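Local coordinates for protein Aar187cp (Eremothecium gossypii, PDB 3ZIL) that probably regulates sister-chromatid cohesion as the fungal Wpl1 (Wapl) protein, its helical Wap1 domain being the part present here, at residues Y20-D25 with Y59-R64; R39-M43 with W71-G75; C47-N52 with D137-L142; H65-W69 with I90-L96. The contacts are given in a common frame with arbitrary orientation. Numbering follows the deposited sequence.

All four contacts lie in the N-terminal part of the helical Wap1 domain. From the N terminus, helix 20-27 packs on helix 54-72 and closes the loop of contact 1. Helix 36-52 starts inside that loop and meets the far end of helix 54-72 in contact 2, so contacts 1 and 2 cross. The C-terminal end of helix 36-52 reaches on to helix 129-141 in contact 3, which closes the longest loop and crosses both earlier ones. Contact 4 follows contact 1 in series, crosses contact 2 and lies wholly within the span of contact 3; it joins helix 54-72 to the end of helix 81-93. Met50 and Ile90 touch between contacts 3 and 4.

Contact 1 of 4, residues Y20-D25 with Y59-R64; sequences YSEDLD and YIVKYR
Two helical segments cross almost at right angles: the axes of 20-25 and 59-64 approach to 11.7 Å at -83°, with Tyr20 and Tyr59 the nearest CA pair (7.5 Å). Segment 20-25 is regular α-helix, whereas 60-64 widens into a π-type turn. The Tyr59 side chain (chi1 t) is the bump between the helices. Tyr20 CB sits over its ring face, 3.9 Å from the centroid, a CH-pi contact, while Leu24 CD1 lies at the ring edge, 4.0 Å from Tyr59 CE1. The same Leu24 methyl fills the hollow beside Ile60, CD1 to CG1 3.9 Å. Arg64 (chi1 m, chi3 p) lays one guanidinium face over Leu24 CB, 3.3 Å from NH1. Arg64 NH2 (3.1 Å) and NH1 (3.2 Å) both reach Asp25 OD1 in a salt bridge, and NH1 also makes a weak hydrogen bond to Ser21 O (3.0 Å). Glu67 is a second ionic partner of Arg64. In this near-orthogonal packing helix 20-27 lies across helix 54-72, where Leu24 also touches Val68 and Tyr20 touches Leu56.

Contact 2 of 4, residues R39-M43 with W71-G75; sequences RRNNM and WCFQG
Arg39 extends its side chain over one face of the Trp71 indole; within the all-helical Wap1 domain, this side chain of helix 36-52 binds backbone carbonyls at and just beyond the C-terminal end of helix 54-72. Segment 39-43 is continuous α-helix; in 71-75, Phe73 (phi/psi -110/19) is the first residue to leave helical angles, and Gly75 is extended (-125/137). Met43 and Cys72 are the closest CA pair, at 7.2 Å. With chi1 to chi3 all t, Arg39 spans the gap between the backbones. Its CZ stands 5.3 Å from the centroid of the six-membered Trp71 ring, almost on the normal, so any cation-pi attraction is weak at most. Hydrogen bonds do more: the guanidinium edge collects two carbonyls from the last turn of the helix, Trp71 O and Cys72 O, and one from the loop that follows, Gly75 O. Gln87 of helix 81-93 also binds Cys72 O and Gly75 O.

Trp71 (chi1 t, chi2 87°), whose ring face the arginine covers, runs its six-membered ring against helix 39-43: CH2 is 3.9 Å from Met43 CB and 4.0 Å from Asn42 CB. Its NE1 bonds to Ser29 O, in the loop between helices 20-27 and 36-52. Met43 (chi1 and chi2 t) carries CE to 3.5 Å from Cys72 O. The guanidinium bonds run from Arg39 NH1 to Trp71 O (2.8 Å) and from Arg39 NH2 to Cys72 O (2.9 Å) and Gly75 O (3.0 Å).

Contact 3 of 4, residues C47-N52 with D137-L142; sequences CLDMMN and DLLRKL
Leu138 forms the apolar centre, its isobutyl group set among Cys47, Leu48 and Met51 of the facing helix. Leu138 CD2 lies 4.0 Å from Cys47 CB, Leu138 CD1 4.0 Å from Met51 CB, and Leu138 CB 3.9 Å from Leu48 CD1. Leu48 and Leu138 share the t,p rotamer and are the closest backbone pair, with CA atoms 6.0 Å apart; in the next pair, Met51 CA and Lys141 CA stand 7.7 Å apart. The helical segments 47-52 and 137-141 run in broadly the same direction, crossing at +47° with their axes 10.3 Å apart at closest approach, so they diverge beyond a compact patch.

Outward from this centre, Met51 (t,p,p) curls its thioether over the end of the second helix: CE is 3.3 Å from Lys141 O and 3.9 Å from Leu142 CD2, where the chain has already left the helix with an extended psi of 147°. Nearer the start of segment 137-142, Leu48 CD1 comes within 3.8 Å of Asp137 OD1.

The polar edge is built on Lys141. Its extended chain brings NZ to Asn52 OD1 across the interface (3.2 Å, a hydrogen bond) and to Asp137 OD1 one turn earlier on its own helix (2.9 Å, a salt bridge). This is inclined helix-helix packing within the helical Wap1 domain: helix 36-52 rests against helix 129-141, while Phe89 of helix 81-93 touches Cys47, Met51 and Leu142.

Contact 4 of 4, residues H65-W69 with I90-L96; sequences HREVW and IADKIPL
Trp69, Leu96 and His65 bury the most surface here, and the leucine covers both aromatic rings. Segment 65-69 is helix, kinked where the amides of Arg66 and Glu67 lack bonds to the preceding turn. Segment 90-96 is helical to Lys93; Ile94 then leaves helical angles (phi/psi -142/69), and Pro95 and Leu96 continue extended. The nearest CA pairs are His65 with Ile94 (8.0 Å) and Trp69 with Ile90 (8.1 Å).

Leu96 (m,t) places CD1 over the face of the five-membered Trp69 ring, 3.4 Å from its centroid, and CD2 over the His65 ring, 3.9 Å from its centroid; both are CH-pi contacts. Trp69 (chi1 t, chi2 -90°) pushes its benzo edge towards the helix end, with CH2 4.0 Å from Ala91 CB and CZ3 3.2 Å from Ile94 O. His65, also chi1 t, donates from NE2 to that same Ile94 O (2.9 Å). Alongside, Val68 CG1 meets Ile94 CD1 at 3.9 Å. Beyond the segments, Trp69 NE1 bonds to Arg102 O and the indole meets Trp103 edge-to-face. The C-terminal end and exit loop of helix 81-93 thus pack on aromatic side chains of helix 54-72, as part of the all-helical Wap1 domain.

Contact 1 of 4, residues Y20-D25 with Y59-R64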
# COMPACT_ATOMS: atom_id res chain seq x y z
N TYR A 20 7.36 -37.72 -17.85
CA TYR A 20 6.63 -36.66 -17.11
C TYR A 20 5.22 -37.10 -16.77
O TYR A 20 4.75 -36.92 -15.65
CB TYR A 20 6.60 -35.35 -17.90
CG TYR A 20 7.96 -34.77 -18.06
CD1 TYR A 20 8.93 -34.93 -17.07
CD2 TYR A 20 8.29 -34.08 -19.22
CE1 TYR A 20 10.21 -34.40 -17.22
CE2 TYR A 20 9.56 -33.55 -19.38
CZ TYR A 20 10.51 -33.70 -18.37
OH TYR A 20 11.76 -33.17 -18.59
N SER A 21 4.57 -37.75 -17.72
CA SER A 21 3.21 -38.17 -17.57
C SER A 21 3.04 -39.24 -16.50
O SER A 21 2.09 -39.22 -15.68
CB SER A 21 2.70 -38.64 -18.93
OG SER A 21 1.39 -39.10 -18.78
N GLU A 22 3.99 -40.16 -16.45
CA GLU A 22 3.93 -41.24 -15.46
C GLU A 22 4.38 -40.70 -14.10
O GLU A 22 3.77 -41.01 -13.07
CB GLU A 22 4.73 -42.46 -15.94
CG GLU A 22 5.46 -43.25 -14.85
CD GLU A 22 6.33 -44.40 -15.41
OE1 GLU A 22 7.35 -44.13 -16.14
OE2 GLU A 22 6.01 -45.58 -15.10
N ASP A 23 5.40 -39.86 -14.10
CA ASP A 23 5.82 -39.15 -12.89
C ASP A 23 4.65 -38.43 -12.23
O ASP A 23 4.57 -38.40 -11.02
CB ASP A 23 6.86 -38.07 -13.20
CG ASP A 23 8.21 -38.63 -13.55
OD1 ASP A 23 8.41 -39.90 -13.42
OD2 ASP A 23 9.04 -37.78 -13.95
N LEU A 24 3.79 -37.81 -13.05
CA LEU A 24 2.74 -36.94 -12.54
C LEU A 24 1.58 -37.71 -12.01
O LEU A 24 1.00 -37.34 -10.98
CB LEU A 24 2.25 -35.98 -13.60
CG LEU A 24 3.12 -34.75 -13.73
CD1 LEU A 24 2.28 -33.71 -14.49
CD2 LEU A 24 3.58 -34.16 -12.41
N ASP A 25 1.25 -38.82 -12.69
CA ASP A 25 0.26 -39.78 -12.17
C ASP A 25 0.69 -40.23 -10.79
O ASP A 25 -0.11 -40.43 -9.92
CB ASP A 25 0.14 -41.02 -13.05
CG ASP A 25 -0.39 -40.71 -14.42
OD1 ASP A 25 -0.95 -39.62 -14.62
OD2 ASP A 25 -0.20 -41.53 -15.33
N TYR A 59 5.73 -28.77 -19.82
CA TYR A 59 4.84 -29.91 -19.92
C TYR A 59 3.54 -29.72 -19.10
O TYR A 59 2.42 -29.81 -19.64
CB TYR A 59 5.58 -31.20 -19.52
CG TYR A 59 4.64 -32.37 -19.56
CD1 TYR A 59 3.90 -32.69 -18.43
CD2 TYR A 59 4.44 -33.12 -20.74
CE1 TYR A 59 2.99 -33.72 -18.44
CE2 TYR A 59 3.53 -34.19 -20.76
CZ TYR A 59 2.79 -34.46 -19.58
OH TYR A 59 1.86 -35.48 -19.45
N ILE A 60 3.68 -29.47 -17.80
CA ILE A 60 2.50 -29.19 -16.94
C ILE A 60 1.62 -28.12 -17.57
O ILE A 60 0.37 -28.24 -17.69
CB ILE A 60 2.94 -28.80 -15.50
CG1 ILE A 60 3.59 -30.00 -14.80
CG2 ILE A 60 1.75 -28.24 -14.70
CD1 ILE A 60 4.42 -29.59 -13.55
N VAL A 61 2.24 -27.04 -18.01
CA VAL A 61 1.40 -25.90 -18.35
C VAL A 61 0.69 -26.23 -19.66
O VAL A 61 -0.51 -25.93 -19.81
CB VAL A 61 2.26 -24.60 -18.39
CG1 VAL A 61 1.61 -23.52 -19.23
CG2 VAL A 61 2.51 -24.12 -16.97
N LYS A 62 1.39 -26.92 -20.59
CA LYS A 62 0.72 -27.22 -21.88
C LYS A 62 -0.35 -28.25 -21.82
O LYS A 62 -1.24 -28.24 -22.65
CB LYS A 62 1.70 -27.72 -22.96
CG LYS A 62 2.79 -26.72 -23.34
CD LYS A 62 3.75 -27.28 -24.40
CE LYS A 62 3.05 -27.41 -25.75
NZ LYS A 62 3.89 -26.97 -26.91
N TYR A 63 -0.18 -29.23 -20.94
CA TYR A 63 -0.94 -30.45 -21.04
C TYR A 63 -1.63 -30.86 -19.78
O TYR A 63 -2.59 -31.61 -19.90
CB TYR A 63 -0.07 -31.64 -21.41
CG TYR A 63 0.63 -31.49 -22.71
CD1 TYR A 63 -0.09 -31.27 -23.89
CD2 TYR A 63 2.03 -31.58 -22.77
CE1 TYR A 63 0.58 -31.12 -25.10
CE2 TYR A 63 2.69 -31.47 -23.94
CZ TYR A 63 1.96 -31.26 -25.10
OH TYR A 63 2.64 -31.14 -26.25
N ARG A 64 -1.10 -30.51 -18.60
CA ARG A 64 -1.77 -30.93 -17.37
C ARG A 64 -2.02 -29.82 -16.35
O ARG A 64 -2.04 -30.07 -15.19
CB ARG A 64 -0.99 -32.14 -16.76
CG ARG A 64 -0.95 -33.23 -17.82
CD ARG A 64 -0.38 -34.51 -17.30
NE ARG A 64 -1.22 -35.09 -16.27
CZ ARG A 64 -0.95 -36.23 -15.66
NH1 ARG A 64 0.14 -36.93 -15.98
NH2 ARG A 64 -1.76 -36.67 -14.74

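Contact 2 of 4, residues R39-M43 with W71-G75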
# COMPACT_ATOMS: atom_id res chain seq x y z
N ARG A 39 0.89 -36.06 1.54
CA ARG A 39 0.51 -34.99 0.58
C ARG A 39 1.62 -33.95 0.52
O ARG A 39 2.19 -33.63 -0.57
CB ARG A 39 -0.83 -34.37 0.96
CG ARG A 39 -1.21 -33.10 0.16
CD ARG A 39 -2.67 -32.65 0.47
NE ARG A 39 -3.00 -31.25 0.17
CZ ARG A 39 -3.15 -30.69 -1.03
NH1 ARG A 39 -2.89 -31.36 -2.18
NH2 ARG A 39 -3.50 -29.39 -1.09
N ARG A 40 1.93 -33.42 1.70
CA ARG A 40 3.00 -32.41 1.80
C ARG A 40 4.31 -32.88 1.12
O ARG A 40 5.01 -32.07 0.49
CB ARG A 40 3.28 -32.03 3.24
CG ARG A 40 4.36 -30.98 3.33
CD ARG A 40 4.69 -30.59 4.76
NE ARG A 40 5.48 -31.47 5.63
CZ ARG A 40 6.26 -32.46 5.29
NH1 ARG A 40 6.41 -32.78 4.01
NH2 ARG A 40 6.90 -33.14 6.23
N ASN A 41 4.63 -34.17 1.31
CA ASN A 41 5.88 -34.72 0.80
C ASN A 41 5.88 -34.85 -0.71
O ASN A 41 6.90 -34.53 -1.38
CB ASN A 41 6.21 -36.05 1.51
CG ASN A 41 6.75 -35.82 2.95
OD1 ASN A 41 6.81 -34.69 3.44
ND2 ASN A 41 7.11 -36.87 3.62
N ASN A 42 4.75 -35.29 -1.28
CA ASN A 42 4.63 -35.31 -2.72
C ASN A 42 4.72 -33.86 -3.23
O ASN A 42 5.31 -33.63 -4.27
CB ASN A 42 3.31 -35.94 -3.20
CG ASN A 42 3.30 -37.48 -3.01
OD1 ASN A 42 2.31 -38.12 -3.22
ND2 ASN A 42 4.40 -38.03 -2.65
N MET A 43 4.08 -32.93 -2.54
CA MET A 43 4.07 -31.51 -3.09
C MET A 43 5.52 -30.98 -3.08
O MET A 43 5.99 -30.26 -4.01
CB MET A 43 3.09 -30.59 -2.29
CG MET A 43 2.99 -29.14 -2.90
SD MET A 43 1.73 -28.30 -1.85
CE MET A 43 0.19 -29.13 -2.26
N TRP A 71 -5.06 -30.35 -7.91
CA TRP A 71 -4.36 -31.18 -6.93
C TRP A 71 -3.64 -30.33 -5.91
O TRP A 71 -3.88 -30.52 -4.69
CB TRP A 71 -3.40 -32.21 -7.60
CG TRP A 71 -2.77 -33.11 -6.57
CD1 TRP A 71 -3.29 -34.29 -6.06
CD2 TRP A 71 -1.54 -32.87 -5.82
NE1 TRP A 71 -2.43 -34.84 -5.11
CE2 TRP A 71 -1.35 -34.04 -4.94
CE3 TRP A 71 -0.53 -31.88 -5.86
CZ2 TRP A 71 -0.27 -34.16 -4.08
CZ3 TRP A 71 0.56 -32.01 -4.99
CH2 TRP A 71 0.69 -33.12 -4.12
N CYS A 72 -2.84 -29.34 -6.33
CA CYS A 72 -2.12 -28.52 -5.36
C CYS A 72 -3.09 -27.75 -4.44
O CYS A 72 -2.82 -27.58 -3.27
CB CYS A 72 -1.14 -27.50 -5.99
SG CYS A 72 0.21 -28.33 -6.94
N PHE A 73 -4.22 -27.29 -4.96
CA PHE A 73 -5.03 -26.31 -4.18
C PHE A 73 -6.29 -26.93 -3.70
O PHE A 73 -7.20 -26.23 -3.32
CB PHE A 73 -5.28 -25.00 -4.93
CG PHE A 73 -4.00 -24.27 -5.24
CD1 PHE A 73 -3.34 -23.59 -4.23
CD2 PHE A 73 -3.41 -24.34 -6.51
CE1 PHE A 73 -2.13 -22.92 -4.51
CE2 PHE A 73 -2.21 -23.68 -6.78
CZ PHE A 73 -1.55 -23.00 -5.76
N GLN A 74 -6.33 -28.25 -3.68
CA GLN A 74 -7.58 -28.97 -3.24
C GLN A 74 -7.92 -28.62 -1.76
O GLN A 74 -9.08 -28.44 -1.39
CB GLN A 74 -7.44 -30.51 -3.43
CG GLN A 74 -8.80 -31.19 -3.36
CD GLN A 74 -8.74 -32.71 -3.36
OE1 GLN A 74 -7.65 -33.31 -3.39
NE2 GLN A 74 -9.91 -33.36 -3.37
N GLY A 75 -6.90 -28.57 -0.94
CA GLY A 75 -7.02 -28.12 0.44
C GLY A 75 -6.02 -26.99 0.65
O GLY A 75 -4.85 -27.04 0.17

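Contact 3 of 4, residues C47-N52 with D137-L142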
# COMPACT_ATOMS: atom_id res chain seq x y z
N CYS A 47 7.58 -29.54 -6.34
CA CYS A 47 8.10 -28.16 -6.38
C CYS A 47 9.57 -28.28 -6.73
O CYS A 47 10.09 -27.54 -7.58
CB CYS A 47 7.91 -27.45 -5.04
SG CYS A 47 6.13 -27.14 -4.72
N LEU A 48 10.23 -29.23 -6.09
CA LEU A 48 11.71 -29.33 -6.28
C LEU A 48 12.09 -29.79 -7.72
O LEU A 48 12.97 -29.21 -8.35
CB LEU A 48 12.33 -30.15 -5.17
CG LEU A 48 13.86 -30.05 -5.01
CD1 LEU A 48 14.41 -28.65 -4.71
CD2 LEU A 48 14.25 -30.97 -3.88
N ASP A 49 11.35 -30.74 -8.28
CA ASP A 49 11.44 -31.09 -9.71
C ASP A 49 11.20 -29.89 -10.64
O ASP A 49 11.94 -29.65 -11.62
CB ASP A 49 10.47 -32.23 -10.01
CG ASP A 49 10.85 -33.53 -9.30
OD1 ASP A 49 11.95 -33.61 -8.73
OD2 ASP A 49 10.07 -34.48 -9.28
N MET A 50 10.15 -29.13 -10.35
CA MET A 50 9.74 -28.00 -11.21
C MET A 50 10.79 -26.94 -11.11
O MET A 50 11.19 -26.40 -12.12
CB MET A 50 8.42 -27.39 -10.70
CG MET A 50 7.23 -28.30 -10.95
SD MET A 50 5.66 -27.72 -10.26
CE MET A 50 5.50 -26.35 -11.38
N MET A 51 11.24 -26.66 -9.90
CA MET A 51 12.37 -25.74 -9.66
C MET A 51 13.60 -26.21 -10.43
O MET A 51 14.26 -25.39 -11.00
CB MET A 51 12.70 -25.58 -8.15
CG MET A 51 13.79 -24.55 -7.91
SD MET A 51 13.23 -22.83 -8.19
CE MET A 51 12.48 -22.45 -6.59
N ASN A 52 13.84 -27.54 -10.53
CA ASN A 52 15.02 -28.04 -11.21
C ASN A 52 14.85 -28.29 -12.74
O ASN A 52 15.84 -28.53 -13.46
CB ASN A 52 15.51 -29.33 -10.49
CG ASN A 52 16.14 -29.04 -9.10
OD1 ASN A 52 16.47 -27.90 -8.76
ND2 ASN A 52 16.22 -30.08 -8.25
N ASP A 137 17.09 -27.58 0.43
CA ASP A 137 17.51 -27.37 -0.94
C ASP A 137 16.49 -26.44 -1.68
O ASP A 137 16.86 -25.42 -2.34
CB ASP A 137 17.67 -28.75 -1.54
CG ASP A 137 17.87 -28.76 -3.05
OD1 ASP A 137 17.94 -27.71 -3.73
OD2 ASP A 137 17.96 -29.90 -3.57
N LEU A 138 15.20 -26.76 -1.57
CA LEU A 138 14.17 -25.85 -2.12
C LEU A 138 14.22 -24.41 -1.61
O LEU A 138 14.18 -23.47 -2.42
CB LEU A 138 12.76 -26.43 -1.98
CG LEU A 138 11.67 -25.59 -2.70
CD1 LEU A 138 11.76 -25.67 -4.24
CD2 LEU A 138 10.33 -26.08 -2.17
N LEU A 139 14.27 -24.25 -0.28
CA LEU A 139 14.37 -22.98 0.39
C LEU A 139 15.50 -22.09 -0.14
O LEU A 139 15.28 -20.91 -0.39
CB LEU A 139 14.54 -23.18 1.91
CG LEU A 139 13.56 -22.77 2.99
CD1 LEU A 139 12.10 -22.94 2.65
CD2 LEU A 139 13.92 -23.46 4.32
N ARG A 140 16.71 -22.64 -0.27
CA ARG A 140 17.82 -21.95 -0.98
C ARG A 140 17.48 -21.48 -2.39
O ARG A 140 18.06 -20.53 -2.85
CB ARG A 140 19.15 -22.79 -0.98
CG ARG A 140 19.69 -23.02 0.45
CD ARG A 140 21.02 -23.75 0.51
NE ARG A 140 21.05 -25.07 -0.15
CZ ARG A 140 20.94 -26.24 0.49
NH1 ARG A 140 20.78 -26.27 1.81
NH2 ARG A 140 20.99 -27.40 -0.17
N LYS A 141 16.52 -22.09 -3.06
CA LYS A 141 16.14 -21.62 -4.39
C LYS A 141 14.91 -20.71 -4.51
O LYS A 141 14.68 -20.16 -5.56
CB LYS A 141 15.94 -22.84 -5.30
CG LYS A 141 17.23 -23.43 -5.85
CD LYS A 141 17.12 -24.93 -6.08
CE LYS A 141 18.51 -25.50 -6.38
NZ LYS A 141 18.40 -26.97 -6.45
N LEU A 142 14.06 -20.65 -3.47
CA LEU A 142 12.74 -19.95 -3.60
C LEU A 142 12.98 -18.46 -3.60
O LEU A 142 13.91 -17.97 -2.97
CB LEU A 142 11.90 -20.26 -2.37
CG LEU A 142 11.23 -21.64 -2.45
CD1 LEU A 142 10.69 -21.95 -1.09
CD2 LEU A 142 10.13 -21.66 -3.57

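Contact 4 of 4, residues H65-W69 with I90-L96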
# COMPACT_ATOMS: atom_id res chain seq x y z
N HIS A 65 -2.18 -28.59 -16.81
CA HIS A 65 -2.22 -27.47 -15.93
C HIS A 65 -3.42 -27.57 -14.96
O HIS A 65 -3.27 -27.46 -13.72
CB HIS A 65 -2.24 -26.19 -16.75
CG HIS A 65 -1.71 -24.99 -16.02
ND1 HIS A 65 -1.63 -23.75 -16.59
CD2 HIS A 65 -1.22 -24.86 -14.69
CE1 HIS A 65 -1.11 -22.89 -15.68
NE2 HIS A 65 -0.88 -23.58 -14.51
N ARG A 66 -4.61 -27.85 -15.47
CA ARG A 66 -5.76 -27.93 -14.57
C ARG A 66 -5.67 -29.06 -13.55
O ARG A 66 -6.04 -28.86 -12.41
CB ARG A 66 -7.09 -28.09 -15.31
CG ARG A 66 -8.13 -28.62 -14.30
CD ARG A 66 -9.32 -29.32 -14.88
NE ARG A 66 -9.01 -30.44 -15.77
CZ ARG A 66 -8.91 -31.68 -15.32
NH1 ARG A 66 -9.02 -31.93 -14.01
NH2 ARG A 66 -8.67 -32.67 -16.16
N GLU A 67 -5.16 -30.23 -13.91
CA GLU A 67 -5.14 -31.32 -12.93
C GLU A 67 -4.06 -31.01 -11.84
O GLU A 67 -4.29 -31.26 -10.62
CB GLU A 67 -4.79 -32.67 -13.60
CG GLU A 67 -4.90 -33.87 -12.68
CD GLU A 67 -4.27 -35.14 -13.23
OE1 GLU A 67 -4.00 -35.20 -14.45
OE2 GLU A 67 -4.04 -36.09 -12.44
N VAL A 68 -2.88 -30.50 -12.27
CA VAL A 68 -1.83 -30.18 -11.27
C VAL A 68 -2.36 -29.08 -10.28
O VAL A 68 -2.17 -29.16 -9.08
CB VAL A 68 -0.47 -29.79 -11.98
CG1 VAL A 68 0.58 -29.16 -11.04
CG2 VAL A 68 0.12 -31.02 -12.60
N TRP A 69 -3.06 -28.08 -10.82
CA TRP A 69 -3.54 -26.95 -10.02
C TRP A 69 -4.58 -27.43 -9.05
O TRP A 69 -4.54 -27.06 -7.90
CB TRP A 69 -4.14 -25.86 -10.92
CG TRP A 69 -4.46 -24.53 -10.22
CD1 TRP A 69 -5.65 -24.13 -9.59
CD2 TRP A 69 -3.53 -23.39 -10.06
NE1 TRP A 69 -5.54 -22.86 -9.05
CE2 TRP A 69 -4.29 -22.33 -9.36
CE3 TRP A 69 -2.22 -23.13 -10.48
CZ2 TRP A 69 -3.73 -21.10 -9.09
CZ3 TRP A 69 -1.66 -21.87 -10.22
CH2 TRP A 69 -2.40 -20.88 -9.53
N ILE A 90 4.02 -22.84 -6.34
CA ILE A 90 3.23 -23.33 -7.43
C ILE A 90 2.47 -22.19 -8.13
O ILE A 90 2.50 -22.07 -9.39
CB ILE A 90 2.26 -24.45 -6.95
CG1 ILE A 90 3.09 -25.64 -6.50
CG2 ILE A 90 1.19 -24.74 -8.02
CD1 ILE A 90 4.00 -26.15 -7.60
N ALA A 91 1.74 -21.38 -7.36
CA ALA A 91 0.98 -20.28 -7.97
C ALA A 91 1.91 -19.37 -8.75
O ALA A 91 1.59 -18.92 -9.85
CB ALA A 91 0.26 -19.45 -6.91
N ASP A 92 3.04 -19.05 -8.14
CA ASP A 92 4.06 -18.24 -8.82
C ASP A 92 4.79 -18.94 -10.01
O ASP A 92 5.14 -18.28 -10.94
CB ASP A 92 5.05 -17.74 -7.80
CG ASP A 92 6.00 -16.66 -8.33
OD1 ASP A 92 5.56 -15.82 -9.17
OD2 ASP A 92 7.19 -16.64 -7.81
N LYS A 93 4.99 -20.26 -9.97
CA LYS A 93 5.83 -20.94 -10.96
C LYS A 93 4.98 -21.27 -12.17
O LYS A 93 5.49 -21.21 -13.28
CB LYS A 93 6.38 -22.26 -10.37
CG LYS A 93 7.49 -22.89 -11.19
CD LYS A 93 8.65 -21.93 -11.48
CE LYS A 93 9.38 -22.44 -12.70
NZ LYS A 93 10.82 -22.14 -12.51
N ILE A 94 3.68 -21.56 -11.98
CA ILE A 94 2.80 -21.94 -13.12
C ILE A 94 1.48 -21.31 -12.86
O ILE A 94 0.48 -22.02 -12.54
CB ILE A 94 2.61 -23.48 -13.26
CG1 ILE A 94 2.21 -24.08 -11.87
CG2 ILE A 94 3.88 -24.12 -13.88
CD1 ILE A 94 1.67 -25.54 -11.93
N PRO A 95 1.46 -19.98 -12.96
CA PRO A 95 0.26 -19.22 -12.69
C PRO A 95 -0.81 -19.53 -13.76
O PRO A 95 -0.48 -19.74 -14.94
CB PRO A 95 0.76 -17.74 -12.84
CG PRO A 95 1.96 -17.84 -13.75
CD PRO A 95 2.62 -19.11 -13.23
N LEU A 96 -2.08 -19.56 -13.38
CA LEU A 96 -3.17 -19.61 -14.38
C LEU A 96 -3.31 -18.22 -15.02
O LEU A 96 -2.76 -17.24 -14.48
CB LEU A 96 -4.52 -19.95 -13.71
CG LEU A 96 -4.55 -21.21 -12.84
CD1 LEU A 96 -5.82 -21.22 -12.01
CD2 LEU A 96 -4.46 -22.42 -13.78